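Local coordinates for protein anaerobically-induced outer membrane porin OprE (Pseudomonas aeruginosa, PDB 4FRX) that probably acts as an outer-membrane porin, a beta-barrel channel through which small solutes cross the outer membrane, at residues Gly263-Gly268 with Val274-Val279; Phe310-Arg315 with Ser321-Ile326; Ala337-Trp342 with Gln377-Arg382. One frame throughout, in Å; residues are numbered along the deposited sequence.

Contact 1. Residues Gly263-Gly268 with Val274-Val279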
ATOM      1  N   GLY A 263     -12.667 -15.172  17.664  1.00 17.24           N
ATOM      2  CA  GLY A 263     -11.967 -14.999  16.411  1.00 18.83           C
ATOM      3  C   GLY A 263     -11.492 -13.591  16.112  1.00 17.80           C
ATOM      4  O   GLY A 263     -11.010 -13.337  15.012  1.00 14.74           O
ATOM      5  N   TYR A 264     -11.611 -12.673  17.067  1.00 10.92           N
ATOM      6  CA  TYR A 264     -11.020 -11.345  16.861  1.00 12.13           C
ATOM      7  C   TYR A 264      -9.536 -11.379  17.219  1.00 14.55           C
ATOM      8  O   TYR A 264      -9.125 -10.916  18.283  1.00 10.91           O
ATOM      9  CB  TYR A 264     -11.778 -10.248  17.619  1.00 16.47           C
ATOM     10  CG  TYR A 264     -13.140 -10.001  17.005  1.00 15.60           C
ATOM     11  CD1 TYR A 264     -14.195 -10.862  17.264  1.00 20.82           C
ATOM     12  CD2 TYR A 264     -13.349  -8.942  16.122  1.00 14.69           C
ATOM     13  CE1 TYR A 264     -15.432 -10.674  16.686  1.00 29.25           C
ATOM     14  CE2 TYR A 264     -14.595  -8.735  15.537  1.00 22.25           C
ATOM     15  CZ  TYR A 264     -15.632  -9.610  15.832  1.00 27.40           C
ATOM     16  OH  TYR A 264     -16.876  -9.439  15.276  1.00 28.50           O
ATOM     17  N   VAL A 265      -8.746 -11.937  16.306  1.00 11.81           N
ATOM     18  CA  VAL A 265      -7.346 -12.238  16.576  1.00 11.00           C
ATOM     19  C   VAL A 265      -6.421 -11.806  15.446  1.00 12.41           C
ATOM     20  O   VAL A 265      -6.840 -11.631  14.300  1.00 13.22           O
ATOM     21  CB  VAL A 265      -7.130 -13.748  16.807  1.00 14.35           C
ATOM     22  CG1 VAL A 265      -7.794 -14.218  18.112  1.00  8.38           C
ATOM     23  CG2 VAL A 265      -7.637 -14.558  15.601  1.00 17.50           C
ATOM     24  N   SER A 266      -5.146 -11.662  15.791  1.00 10.25           N
ATOM     25  CA  SER A 266      -4.107 -11.338  14.829  1.00  8.80           C
ATOM     26  C   SER A 266      -3.140 -12.502  14.774  1.00  7.92           C
ATOM     27  O   SER A 266      -2.892 -13.162  15.788  1.00  6.40           O
ATOM     28  CB  SER A 266      -3.340 -10.103  15.308  1.00 14.67           C
ATOM     29  OG  SER A 266      -2.103  -9.971  14.625  1.00 11.90           O
ATOM     30  N   SER A 267      -2.565 -12.741  13.603  1.00  8.32           N
ATOM     31  CA  SER A 267      -1.413 -13.629  13.515  1.00  8.30           C
ATOM     32  C   SER A 267      -0.246 -13.080  14.348  1.00  9.30           C
ATOM     33  O   SER A 267      -0.083 -11.872  14.503  1.00  7.34           O
ATOM     34  CB  SER A 267      -0.968 -13.789  12.054  1.00  9.89           C
ATOM     35  OG  SER A 267      -1.957 -14.469  11.297  1.00 21.79           O
ATOM     36  N   GLY A 268       0.546 -13.990  14.893  1.00  6.35           N
ATOM     37  CA  GLY A 268       1.706 -13.656  15.695  1.00  7.42           C
ATOM     38  C   GLY A 268       2.225 -14.979  16.237  1.00 13.22           C
ATOM     39  O   GLY A 268       1.933 -16.032  15.673  1.00 12.00           O
ATOM     40  N   VAL A 274       0.787 -21.658  19.509  1.00 10.52           N
ATOM     41  CA  VAL A 274      -0.345 -20.775  19.244  1.00  5.37           C
ATOM     42  C   VAL A 274       0.078 -19.593  18.350  1.00  6.77           C
ATOM     43  O   VAL A 274       0.990 -18.843  18.692  1.00 10.18           O
ATOM     44  CB  VAL A 274      -0.963 -20.242  20.546  1.00  6.92           C
ATOM     45  CG1 VAL A 274      -2.086 -19.246  20.239  1.00 12.67           C
ATOM     46  CG2 VAL A 274      -1.482 -21.386  21.397  1.00 12.79           C
ATOM     47  N   THR A 275      -0.602 -19.430  17.218  1.00  9.28           N
ATOM     48  CA  THR A 275      -0.221 -18.423  16.221  1.00 11.79           C
ATOM     49  C   THR A 275      -1.260 -17.316  16.007  1.00 10.63           C
ATOM     50  O   THR A 275      -1.162 -16.547  15.057  1.00 13.66           O
ATOM     51  CB  THR A 275       0.056 -19.087  14.860  1.00 15.73           C
ATOM     52  OG1 THR A 275      -1.143 -19.718  14.384  1.00 14.69           O
ATOM     53  CG2 THR A 275       1.160 -20.137  14.997  1.00 16.41           C
ATOM     54  N   LYS A 276      -2.259 -17.232  16.880  1.00 12.94           N
ATOM     55  CA  LYS A 276      -3.272 -16.183  16.762  1.00 13.99           C
ATOM     56  C   LYS A 276      -3.542 -15.639  18.159  1.00 11.41           C
ATOM     57  O   LYS A 276      -3.559 -16.398  19.129  1.00 13.85           O
ATOM     58  CB  LYS A 276      -4.569 -16.740  16.151  1.00 14.16           C
ATOM     59  CG  LYS A 276      -4.459 -17.085  14.682  1.00 17.92           C
ATOM     60  CD  LYS A 276      -5.771 -17.626  14.143  1.00 24.77           C
ATOM     61  CE  LYS A 276      -5.680 -17.884  12.640  1.00 28.85           C
ATOM     62  NZ  LYS A 276      -4.482 -18.693  12.291  1.00 35.42           N
ATOM     63  N   GLY A 277      -3.740 -14.334  18.277  1.00  8.18           N
ATOM     64  CA  GLY A 277      -3.972 -13.763  19.591  1.00  9.10           C
ATOM     65  C   GLY A 277      -4.095 -12.247  19.607  1.00 11.98           C
ATOM     66  O   GLY A 277      -4.581 -11.640  18.657  1.00 11.22           O
ATOM     67  N   GLU A 278      -3.641 -11.641  20.698  1.00  9.05           N
ATOM     68  CA  GLU A 278      -3.869 -10.222  20.932  1.00  7.84           C
ATOM     69  C   GLU A 278      -2.894  -9.409  20.090  1.00  8.37           C
ATOM     70  O   GLU A 278      -1.743  -9.795  19.955  1.00 15.06           O
ATOM     71  CB  GLU A 278      -3.629  -9.903  22.401  1.00  8.75           C
ATOM     72  CG  GLU A 278      -4.174  -8.554  22.812  1.00  9.15           C
ATOM     73  CD  GLU A 278      -4.022  -8.265  24.291  1.00 23.72           C
ATOM     74  OE1 GLU A 278      -3.350  -9.050  25.002  1.00 22.65           O
ATOM     75  OE2 GLU A 278      -4.577  -7.239  24.737  1.00 24.34           O
ATOM     76  N   VAL A 279      -3.350  -8.294  19.521  1.00  8.09           N
ATOM     77  CA  VAL A 279      -2.422  -7.371  18.862  1.00 12.03           C
ATOM     78  C   VAL A 279      -1.467  -6.814  19.922  1.00 15.15           C
ATOM     79  O   VAL A 279      -1.898  -6.460  21.014  1.00  7.66           O
ATOM     80  CB  VAL A 279      -3.152  -6.219  18.127  1.00 11.79           C
ATOM     81  CG1 VAL A 279      -2.160  -5.164  17.660  1.00 11.06           C
ATOM     82  CG2 VAL A 279      -3.942  -6.760  16.947  1.00  9.40           C
TER
HETATM   83  O   HOH W   1      -1.592 -17.116  12.185  1.00 25.81           O
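The carbonyl oxygen of Thr275 is gripped from several sides, and its bond from Gly268 is an oddly directed one. Gly268 N approaches Thr275 O at 3.1 Å from well above the carbonyl plane (52° out of it), not along a lone pair, while Ser267 CA comes within 3.3 Å of the same Thr275 O and gives a CA-H...O contact. An ordered water donates a further bond to Thr275 O. That water is also hydrogen-bonded to Ser267 OG at 2.8 Å, so a side-chain hydroxyl of one segment is tied to a backbone oxygen of the other; Lys276 NZ adds only a weak bond to it.

One step along, the pairing is regular. Ser266 and Gly277 form an antiparallel hydrogen-bonded pair, with Ser266 N to Gly277 O and Gly277 N to Ser266 O both 2.9 Å, and Ser267 faces Lys276 as the neighbouring non-hydrogen-bonded pair.

Side chains also meet on each face of the pair. CG2 of Val265 lies between its backbone N and carbonyl carbon, a setting that lays this methyl on the aliphatic part of Lys276, 3.8 Å from Lys276 CB; the lysine then carries its ammonium away. Near Gly277, Ser266 CB packs on Val279 CG2. Ser266 OG turns back to its own segment and donates to Ser267 O at 2.8 Å, which settles the rotation of a buried hydroxyl. Outside the pair, Asn254 ND2 bonds to both Tyr264 O and Gly277 O, and the Asn254 amide oxygen takes Val279 N.

Two short strands joined by a few residues of loop make this a small beta hairpin, set within the long segment between barrel strands 237-250 and 280-292, as in the extended extracellular loops of outer-membrane porins.

Contact 2. Residues Phe310-Arg315 with Ser321-Ile326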
ATOM      1  N   PHE A 310       2.970  -7.291  12.681  1.00 12.48           N
ATOM      2  CA  PHE A 310       2.597  -5.909  12.481  1.00 10.29           C
ATOM      3  C   PHE A 310       1.212  -5.861  11.835  1.00 10.76           C
ATOM      4  O   PHE A 310       1.016  -6.470  10.790  1.00  7.58           O
ATOM      5  CB  PHE A 310       3.588  -5.256  11.539  1.00  6.48           C
ATOM      6  CG  PHE A 310       3.215  -3.852  11.174  1.00  3.57           C
ATOM      7  CD1 PHE A 310       3.378  -2.819  12.087  1.00  9.76           C
ATOM      8  CD2 PHE A 310       2.710  -3.561   9.910  1.00  7.37           C
ATOM      9  CE1 PHE A 310       3.048  -1.513  11.752  1.00  5.04           C
ATOM     10  CE2 PHE A 310       2.378  -2.269   9.562  1.00  5.08           C
ATOM     11  CZ  PHE A 310       2.550  -1.235  10.491  1.00 10.00           C
ATOM     12  N   PRO A 311       0.245  -5.150  12.452  1.00  5.28           N
ATOM     13  CA  PRO A 311      -1.117  -5.131  11.894  1.00 12.81           C
ATOM     14  C   PRO A 311      -1.357  -4.031  10.847  1.00 13.03           C
ATOM     15  O   PRO A 311      -0.872  -2.900  10.973  1.00  9.71           O
ATOM     16  CB  PRO A 311      -1.988  -4.876  13.131  1.00 12.34           C
ATOM     17  CG  PRO A 311      -1.134  -3.940  13.961  1.00  7.39           C
ATOM     18  CD  PRO A 311       0.313  -4.445  13.745  1.00  7.62           C
ATOM     19  N   PHE A 312      -2.128  -4.381   9.820  1.00  6.66           N
ATOM     20  CA  PHE A 312      -2.515  -3.469   8.746  1.00  6.91           C
ATOM     21  C   PHE A 312      -3.751  -4.053   8.045  1.00 10.32           C
ATOM     22  O   PHE A 312      -3.979  -5.275   8.080  1.00  7.47           O
ATOM     23  CB  PHE A 312      -1.372  -3.262   7.743  1.00  6.16           C
ATOM     24  CG  PHE A 312      -0.820  -4.539   7.176  1.00 11.52           C
ATOM     25  CD1 PHE A 312       0.100  -5.295   7.895  1.00 10.49           C
ATOM     26  CD2 PHE A 312      -1.218  -4.987   5.927  1.00 14.27           C
ATOM     27  CE1 PHE A 312       0.614  -6.482   7.379  1.00 10.44           C
ATOM     28  CE2 PHE A 312      -0.706  -6.177   5.396  1.00 15.04           C
ATOM     29  CZ  PHE A 312       0.218  -6.916   6.121  1.00 14.51           C
ATOM     30  N   LEU A 313      -4.528  -3.188   7.399  1.00 12.12           N
ATOM     31  CA  LEU A 313      -5.783  -3.605   6.767  1.00  8.43           C
ATOM     32  C   LEU A 313      -5.505  -4.606   5.647  1.00  9.02           C
ATOM     33  O   LEU A 313      -4.714  -4.338   4.757  1.00 13.62           O
ATOM     34  CB  LEU A 313      -6.529  -2.397   6.213  1.00  6.71           C
ATOM     35  CG  LEU A 313      -6.920  -1.336   7.242  1.00 11.40           C
ATOM     36  CD1 LEU A 313      -7.765  -0.253   6.593  1.00 17.32           C
ATOM     37  CD2 LEU A 313      -7.629  -1.955   8.468  1.00 12.87           C
ATOM     38  N   ASN A 314      -6.165  -5.756   5.702  1.00 10.55           N
ATOM     39  CA  ASN A 314      -5.795  -6.882   4.842  1.00 11.57           C
ATOM     40  C   ASN A 314      -6.940  -7.873   4.778  1.00 13.73           C
ATOM     41  O   ASN A 314      -7.134  -8.652   5.715  1.00 14.33           O
ATOM     42  CB  ASN A 314      -4.556  -7.565   5.448  1.00 14.83           C
ATOM     43  CG  ASN A 314      -3.965  -8.639   4.554  1.00 18.59           C
ATOM     44  OD1 ASN A 314      -4.472  -8.911   3.467  1.00 20.19           O
ATOM     45  ND2 ASN A 314      -2.870  -9.249   5.010  1.00 23.18           N
ATOM     46  N   ARG A 315      -7.706  -7.846   3.692  1.00 12.32           N
ATOM     47  CA  ARG A 315      -8.889  -8.717   3.575  1.00 13.12           C
ATOM     48  C   ARG A 315      -8.483 -10.172   3.329  1.00 17.59           C
ATOM     49  O   ARG A 315      -9.191 -11.110   3.720  1.00 21.08           O
ATOM     50  CB  ARG A 315      -9.828  -8.180   2.464  1.00 12.96           C
ATOM     51  CG  ARG A 315     -11.044  -9.068   2.057  1.00 21.87           C
ATOM     52  CD  ARG A 315     -11.661  -9.889   3.196  1.00 34.42           C
ATOM     53  NE  ARG A 315     -12.611  -9.177   4.019  1.00 31.85           N
ATOM     54  CZ  ARG A 315     -13.161  -9.671   5.125  1.00 30.72           C
ATOM     55  NH1 ARG A 315     -12.857 -10.887   5.571  1.00 23.08           N
ATOM     56  NH2 ARG A 315     -14.030  -8.936   5.790  1.00 32.65           N
ATOM     57  N   SER A 321      -2.745  -5.989  -0.067  1.00 11.29           N
ATOM     58  CA  SER A 321      -2.630  -5.181   1.137  1.00  9.89           C
ATOM     59  C   SER A 321      -1.263  -4.536   1.117  1.00 13.30           C
ATOM     60  O   SER A 321      -0.325  -5.091   0.552  1.00 15.12           O
ATOM     61  CB  SER A 321      -2.750  -6.054   2.387  1.00 17.42           C
ATOM     62  OG  SER A 321      -1.676  -6.985   2.457  1.00 20.36           O
ATOM     63  N   THR A 322      -1.153  -3.378   1.753  1.00 12.19           N
ATOM     64  CA  THR A 322       0.129  -2.677   1.845  1.00 10.64           C
ATOM     65  C   THR A 322       0.399  -2.248   3.280  1.00 10.01           C
ATOM     66  O   THR A 322      -0.442  -1.603   3.899  1.00 13.59           O
ATOM     67  CB  THR A 322       0.152  -1.445   0.927  1.00 17.70           C
ATOM     68  OG1 THR A 322       0.106  -1.873  -0.442  1.00 16.89           O
ATOM     69  CG2 THR A 322       1.429  -0.621   1.154  1.00 15.48           C
ATOM     70  N   ALA A 323       1.551  -2.641   3.815  1.00  9.90           N
ATOM     71  CA  ALA A 323       1.991  -2.146   5.123  1.00 11.44           C
ATOM     72  C   ALA A 323       2.979  -1.008   4.879  1.00 13.20           C
ATOM     73  O   ALA A 323       3.808  -1.083   3.959  1.00 12.13           O
ATOM     74  CB  ALA A 323       2.644  -3.256   5.944  1.00 11.35           C
ATOM     75  N   TYR A 324       2.902   0.043   5.688  1.00  7.87           N
ATOM     76  CA  TYR A 324       3.844   1.158   5.528  1.00  8.46           C
ATOM     77  C   TYR A 324       5.167   0.865   6.252  1.00 12.84           C
ATOM     78  O   TYR A 324       5.597   1.598   7.151  1.00 12.45           O
ATOM     79  CB  TYR A 324       3.230   2.495   5.974  1.00  7.75           C
ATOM     80  CG  TYR A 324       4.083   3.680   5.572  1.00  7.79           C
ATOM     81  CD1 TYR A 324       4.350   3.941   4.225  1.00 10.05           C
ATOM     82  CD2 TYR A 324       4.661   4.517   6.532  1.00 10.31           C
ATOM     83  CE1 TYR A 324       5.148   5.007   3.842  1.00 13.76           C
ATOM     84  CE2 TYR A 324       5.459   5.601   6.154  1.00  6.04           C
ATOM     85  CZ  TYR A 324       5.698   5.835   4.810  1.00 13.29           C
ATOM     86  OH  TYR A 324       6.486   6.904   4.422  1.00 15.20           O
ATOM     87  N   LEU A 325       5.798  -0.230   5.841  1.00  8.57           N
ATOM     88  CA  LEU A 325       7.079  -0.668   6.372  1.00  7.62           C
ATOM     89  C   LEU A 325       8.118  -0.578   5.257  1.00  7.90           C
ATOM     90  O   LEU A 325       7.806  -0.836   4.083  1.00 10.00           O
ATOM     91  CB  LEU A 325       6.975  -2.132   6.855  1.00  9.32           C
ATOM     92  CG  LEU A 325       5.983  -2.458   7.987  1.00 10.55           C
ATOM     93  CD1 LEU A 325       5.899  -3.970   8.266  1.00  9.87           C
ATOM     94  CD2 LEU A 325       6.316  -1.691   9.281  1.00 11.90           C
ATOM     95  N   ILE A 326       9.361  -0.269   5.623  1.00 10.03           N
ATOM     96  CA  ILE A 326      10.458  -0.252   4.653  1.00  9.97           C
ATOM     97  C   ILE A 326      10.744  -1.610   4.033  1.00 11.50           C
ATOM     98  O   ILE A 326      11.502  -1.714   3.050  1.00 10.23           O
ATOM     99  CB  ILE A 326      11.768   0.357   5.233  1.00 11.60           C
ATOM    100  CG1 ILE A 326      12.280  -0.444   6.432  1.00  8.46           C
ATOM    101  CG2 ILE A 326      11.556   1.831   5.588  1.00 13.01           C
ATOM    102  CD1 ILE A 326      13.681  -0.004   6.905  1.00 11.67           C
TER
HETATM  103  O   HOH W   2      -3.555  -2.421   3.047  1.00 21.49           O
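Phe312 reaches across to Ser321 and Ala323, and its ring meets them in two different ways. The bond from CA to CB is directed at the opposing segment, with CG set between the backbone N and the carbonyl carbon (chi1 54°). From there CG and CD1 come under the Ala323 methyl: Ala323 CB stands over one ring face, displaced toward the rim, 3.8 Å from Phe312 CD1; CE1 continues beneath it. The other side of the ring runs to Ser321: CD2 lies near Ser321 CB, and Phe312 CE2 comes to 3.2 Å from Ser321 OG, which sits at the ring edge. Phe312 CZ, the tip, is 4.1 Å from that same Ser321 OG.

Phe310 repeats the theme: Leu325 CD2 stands over its ring face in a CH-pi contact, 3.9 Å from the Phe310 ring centroid and only 6° off the normal, with Ala323 CB at the edge. Ala323 is thus wedged between the two rings. A water bridges the backbones, accepting from Thr322 N at 2.9 Å and lying 2.8 Å from Leu313 O, to which it can donate while other acceptors compete for its protons.

With no direct hydrogen bond between the segments, cohesion here rests on CH-pi and apolar packing plus one water, a means of holding two irregular strips of loop together within the barrel.

Contact 3. Residues Ala337-Trp342 with Gln377-Arg382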
ATOM      1  N   ALA A 337       5.875 -11.428  13.734  1.00  8.48           N
ATOM      2  CA  ALA A 337       6.265 -11.259  15.138  1.00  7.59           C
ATOM      3  C   ALA A 337       7.721 -11.620  15.419  1.00  8.41           C
ATOM      4  O   ALA A 337       8.153 -12.730  15.120  1.00  7.87           O
ATOM      5  CB  ALA A 337       5.356 -12.094  16.040  1.00  6.10           C
ATOM      6  N   GLY A 338       8.463 -10.668  15.990  1.00  8.21           N
ATOM      7  CA  GLY A 338       9.841 -10.887  16.389  1.00  8.86           C
ATOM      8  C   GLY A 338      10.886 -10.560  15.342  1.00 11.50           C
ATOM      9  O   GLY A 338      12.061 -10.433  15.658  1.00  9.41           O
ATOM     10  N   GLU A 339      10.464 -10.381  14.100  1.00  8.78           N
ATOM     11  CA  GLU A 339      11.407 -10.356  12.987  1.00  6.30           C
ATOM     12  C   GLU A 339      12.269  -9.078  12.946  1.00  7.01           C
ATOM     13  O   GLU A 339      11.754  -7.968  13.012  1.00  6.29           O
ATOM     14  CB  GLU A 339      10.641 -10.533  11.674  1.00 12.92           C
ATOM     15  CG  GLU A 339      11.516 -10.808  10.460  1.00 11.02           C
ATOM     16  CD  GLU A 339      10.710 -11.227   9.240  1.00 10.77           C
ATOM     17  OE1 GLU A 339       9.454 -11.123   9.255  1.00  9.02           O
ATOM     18  OE2 GLU A 339      11.340 -11.674   8.255  1.00 11.76           O
ATOM     19  N   ARG A 340      13.583  -9.256  12.843  1.00 10.23           N
ATOM     20  CA  ARG A 340      14.489  -8.151  12.576  1.00 12.90           C
ATOM     21  C   ARG A 340      14.957  -8.308  11.150  1.00  7.97           C
ATOM     22  O   ARG A 340      15.315  -9.404  10.748  1.00 10.82           O
ATOM     23  CB  ARG A 340      15.714  -8.218  13.495  1.00 12.75           C
ATOM     24  CG  ARG A 340      15.451  -7.883  14.948  1.00 13.24           C
ATOM     25  CD  ARG A 340      15.276  -9.114  15.821  1.00 15.89           C
ATOM     26  NE  ARG A 340      15.253  -8.710  17.230  1.00 16.21           N
ATOM     27  CZ  ARG A 340      14.181  -8.206  17.830  1.00 21.60           C
ATOM     28  NH1 ARG A 340      14.245  -7.839  19.100  1.00 23.39           N
ATOM     29  NH2 ARG A 340      13.042  -8.063  17.154  1.00 21.12           N
ATOM     30  N   THR A 341      15.000  -7.204  10.399  1.00 10.18           N
ATOM     31  CA  THR A 341      15.308  -7.263   8.980  1.00  8.48           C
ATOM     32  C   THR A 341      16.319  -6.187   8.601  1.00  4.37           C
ATOM     33  O   THR A 341      16.109  -5.022   8.888  1.00  8.57           O
ATOM     34  CB  THR A 341      14.026  -7.068   8.135  1.00  8.54           C
ATOM     35  OG1 THR A 341      13.041  -8.033   8.531  1.00 13.81           O
ATOM     36  CG2 THR A 341      14.308  -7.250   6.654  1.00  8.13           C
ATOM     37  N   TRP A 342      17.422  -6.585   7.973  1.00  7.15           N
ATOM     38  CA  TRP A 342      18.312  -5.610   7.360  1.00  9.69           C
ATOM     39  C   TRP A 342      18.123  -5.603   5.842  1.00  4.89           C
ATOM     40  O   TRP A 342      17.656  -6.580   5.261  1.00  5.78           O
ATOM     41  CB  TRP A 342      19.778  -5.856   7.738  1.00  9.49           C
ATOM     42  CG  TRP A 342      20.386  -7.147   7.265  1.00 12.81           C
ATOM     43  CD1 TRP A 342      20.479  -8.311   7.975  1.00 14.74           C
ATOM     44  CD2 TRP A 342      21.044  -7.392   6.012  1.00 12.17           C
ATOM     45  NE1 TRP A 342      21.134  -9.270   7.237  1.00 12.24           N
ATOM     46  CE2 TRP A 342      21.485  -8.736   6.025  1.00 14.02           C
ATOM     47  CE3 TRP A 342      21.275  -6.622   4.864  1.00 11.41           C
ATOM     48  CZ2 TRP A 342      22.159  -9.316   4.950  1.00 15.69           C
ATOM     49  CZ3 TRP A 342      21.951  -7.212   3.787  1.00 16.15           C
ATOM     50  CH2 TRP A 342      22.383  -8.538   3.845  1.00 19.02           C
ATOM     51  N   GLN A 377      13.177 -18.487  13.084  1.00 10.81           N
ATOM     52  CA  GLN A 377      13.289 -18.743  11.650  1.00  9.00           C
ATOM     53  C   GLN A 377      13.780 -17.512  10.875  1.00 11.84           C
ATOM     54  O   GLN A 377      13.778 -16.387  11.395  1.00 10.88           O
ATOM     55  CB  GLN A 377      11.945 -19.207  11.087  1.00 11.79           C
ATOM     56  CG  GLN A 377      11.858 -20.708  10.778  1.00 36.45           C
ATOM     57  CD  GLN A 377      11.865 -21.627  11.990  1.00 46.63           C
ATOM     58  OE1 GLN A 377      11.780 -21.185  13.119  1.00 54.82           O
ATOM     59  NE2 GLN A 377      11.962 -22.924  11.744  1.00 53.02           N
ATOM     60  N   SER A 378      14.206 -17.732   9.636  1.00  8.20           N
ATOM     61  CA  SER A 378      14.697 -16.643   8.798  1.00 10.60           C
ATOM     62  C   SER A 378      14.105 -16.687   7.397  1.00  9.98           C
ATOM     63  O   SER A 378      13.497 -17.673   6.996  1.00 10.85           O
ATOM     64  CB  SER A 378      16.235 -16.686   8.726  1.00 14.45           C
ATOM     65  OG  SER A 378      16.679 -17.900   8.153  1.00 22.45           O
ATOM     66  N   GLU A 379      14.291 -15.599   6.653  1.00  7.64           N
ATOM     67  CA  GLU A 379      13.806 -15.508   5.283  1.00 12.31           C
ATOM     68  C   GLU A 379      14.548 -14.372   4.581  1.00  8.20           C
ATOM     69  O   GLU A 379      15.093 -13.476   5.233  1.00  8.25           O
ATOM     70  CB  GLU A 379      12.291 -15.260   5.237  1.00 11.42           C
ATOM     71  CG  GLU A 379      11.849 -13.938   5.864  1.00  8.59           C
ATOM     72  CD  GLU A 379      10.345 -13.835   6.046  1.00 15.34           C
ATOM     73  OE1 GLU A 379       9.870 -12.765   6.479  1.00 10.91           O
ATOM     74  OE2 GLU A 379       9.628 -14.827   5.787  1.00 19.46           O
ATOM     75  N   TRP A 380      14.571 -14.409   3.258  1.00 10.80           N
ATOM     76  CA  TRP A 380      15.220 -13.348   2.508  1.00 10.98           C
ATOM     77  C   TRP A 380      14.529 -13.134   1.185  1.00  7.40           C
ATOM     78  O   TRP A 380      13.859 -14.026   0.680  1.00  8.04           O
ATOM     79  CB  TRP A 380      16.717 -13.632   2.307  1.00 12.04           C
ATOM     80  CG  TRP A 380      17.056 -14.864   1.502  1.00 17.53           C
ATOM     81  CD1 TRP A 380      17.396 -16.095   1.989  1.00 17.28           C
ATOM     82  CD2 TRP A 380      17.126 -14.965   0.072  1.00 13.72           C
ATOM     83  NE1 TRP A 380      17.660 -16.956   0.952  1.00 16.38           N
ATOM     84  CE2 TRP A 380      17.499 -16.289  -0.234  1.00 19.01           C
ATOM     85  CE3 TRP A 380      16.887 -14.070  -0.979  1.00 12.39           C
ATOM     86  CZ2 TRP A 380      17.658 -16.736  -1.546  1.00 23.57           C
ATOM     87  CZ3 TRP A 380      17.039 -14.518  -2.283  1.00 15.62           C
ATOM     88  CH2 TRP A 380      17.418 -15.839  -2.551  1.00 23.53           C
ATOM     89  N   GLU A 381      14.664 -11.923   0.650  1.00  7.19           N
ATOM     90  CA  GLU A 381      14.095 -11.603  -0.648  1.00  8.24           C
ATOM     91  C   GLU A 381      15.045 -10.711  -1.447  1.00  4.74           C
ATOM     92  O   GLU A 381      15.704  -9.826  -0.895  1.00  7.86           O
ATOM     93  CB  GLU A 381      12.707 -10.931  -0.503  1.00 12.32           C
ATOM     94  CG  GLU A 381      12.062 -10.551  -1.869  1.00  8.73           C
ATOM     95  CD  GLU A 381      10.555 -10.267  -1.799  1.00 11.58           C
ATOM     96  OE1 GLU A 381       9.875 -10.733  -0.863  1.00  9.28           O
ATOM     97  OE2 GLU A 381      10.040  -9.571  -2.696  1.00 13.16           O
ATOM     98  N   ARG A 382      15.127 -10.956  -2.747  1.00  9.86           N
ATOM     99  CA  ARG A 382      15.850 -10.056  -3.635  1.00  9.98           C
ATOM    100  C   ARG A 382      14.897  -9.617  -4.736  1.00  6.90           C
ATOM    101  O   ARG A 382      14.333 -10.467  -5.445  1.00  8.68           O
ATOM    102  CB  ARG A 382      17.077 -10.764  -4.248  1.00  6.42           C
ATOM    103  CG  ARG A 382      17.870  -9.909  -5.248  1.00  9.21           C
ATOM    104  CD  ARG A 382      19.151 -10.635  -5.712  1.00 15.41           C
ATOM    105  NE  ARG A 382      19.975 -11.081  -4.597  1.00 20.14           N
ATOM    106  CZ  ARG A 382      20.038 -12.368  -4.260  1.00 29.43           C
ATOM    107  NH1 ARG A 382      19.329 -13.261  -4.962  1.00 32.47           N
ATOM    108  NH2 ARG A 382      20.780 -12.797  -3.244  1.00 33.67           N
TER
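Glu339 and Glu379 meet across an intervening strand of the beta-barrel: strand 358-370 lies between strands 340-349 and 377-389, and its Ile370 touches both acids. Walking along the first segment, Ala337 lies near the end of the loop before strand 340-349, its N bonded to Asp309 OD1. Gly338 follows with a positive phi of 91°, which suits a glycine. Glu339 then sends out an extended side chain, CG anti to the backbone N (chi1 -168°), toward Glu379. Beyond it the strand alternates: Thr341, like Glu339, lies against Phe334 of the loop, whereas Arg340 and Trp342 both pack on Tyr301 of the adjoining strand.

The two acidic side chains cross at about a right angle, with carboxylate planes 50° apart. Both residues are buried, and two bare carboxylates would be expected to repel each other at this distance; one of them therefore probably carries a proton. The second oxygen of Glu379, OE2, forms a salt bridge with Arg336 NH2 and a hydrogen bond with Ser409 OG, so the positive charge of Arg336 may offset the crowding of acids. At the meeting point, Glu339 OE2 stands 2.6 Å from Glu379 OE1 and 3.3 Å from Glu379 CG.

Overall arrangement
Followed from the N terminus, the chain leaves barrel strand 237-250 and first closes contact 1, a hairpin in the loop before strand 280-292. After strand 295-305 it enters the next long loop, where contact 2 folds 310-315 against 321-326, near the centre of the chain. Contact 3 then joins the end of that loop to a strand two places along the barrel wall, enclosing 34 residues. The three lie in series; none nests or crosses. Contact 1 nevertheless rests on both others: Val279 CG1 packs on Pro311 CG, and Gly268 CA on Ala337 CB. Contacts 2 and 3 do not touch, their nearest atoms being about 5 Å apart.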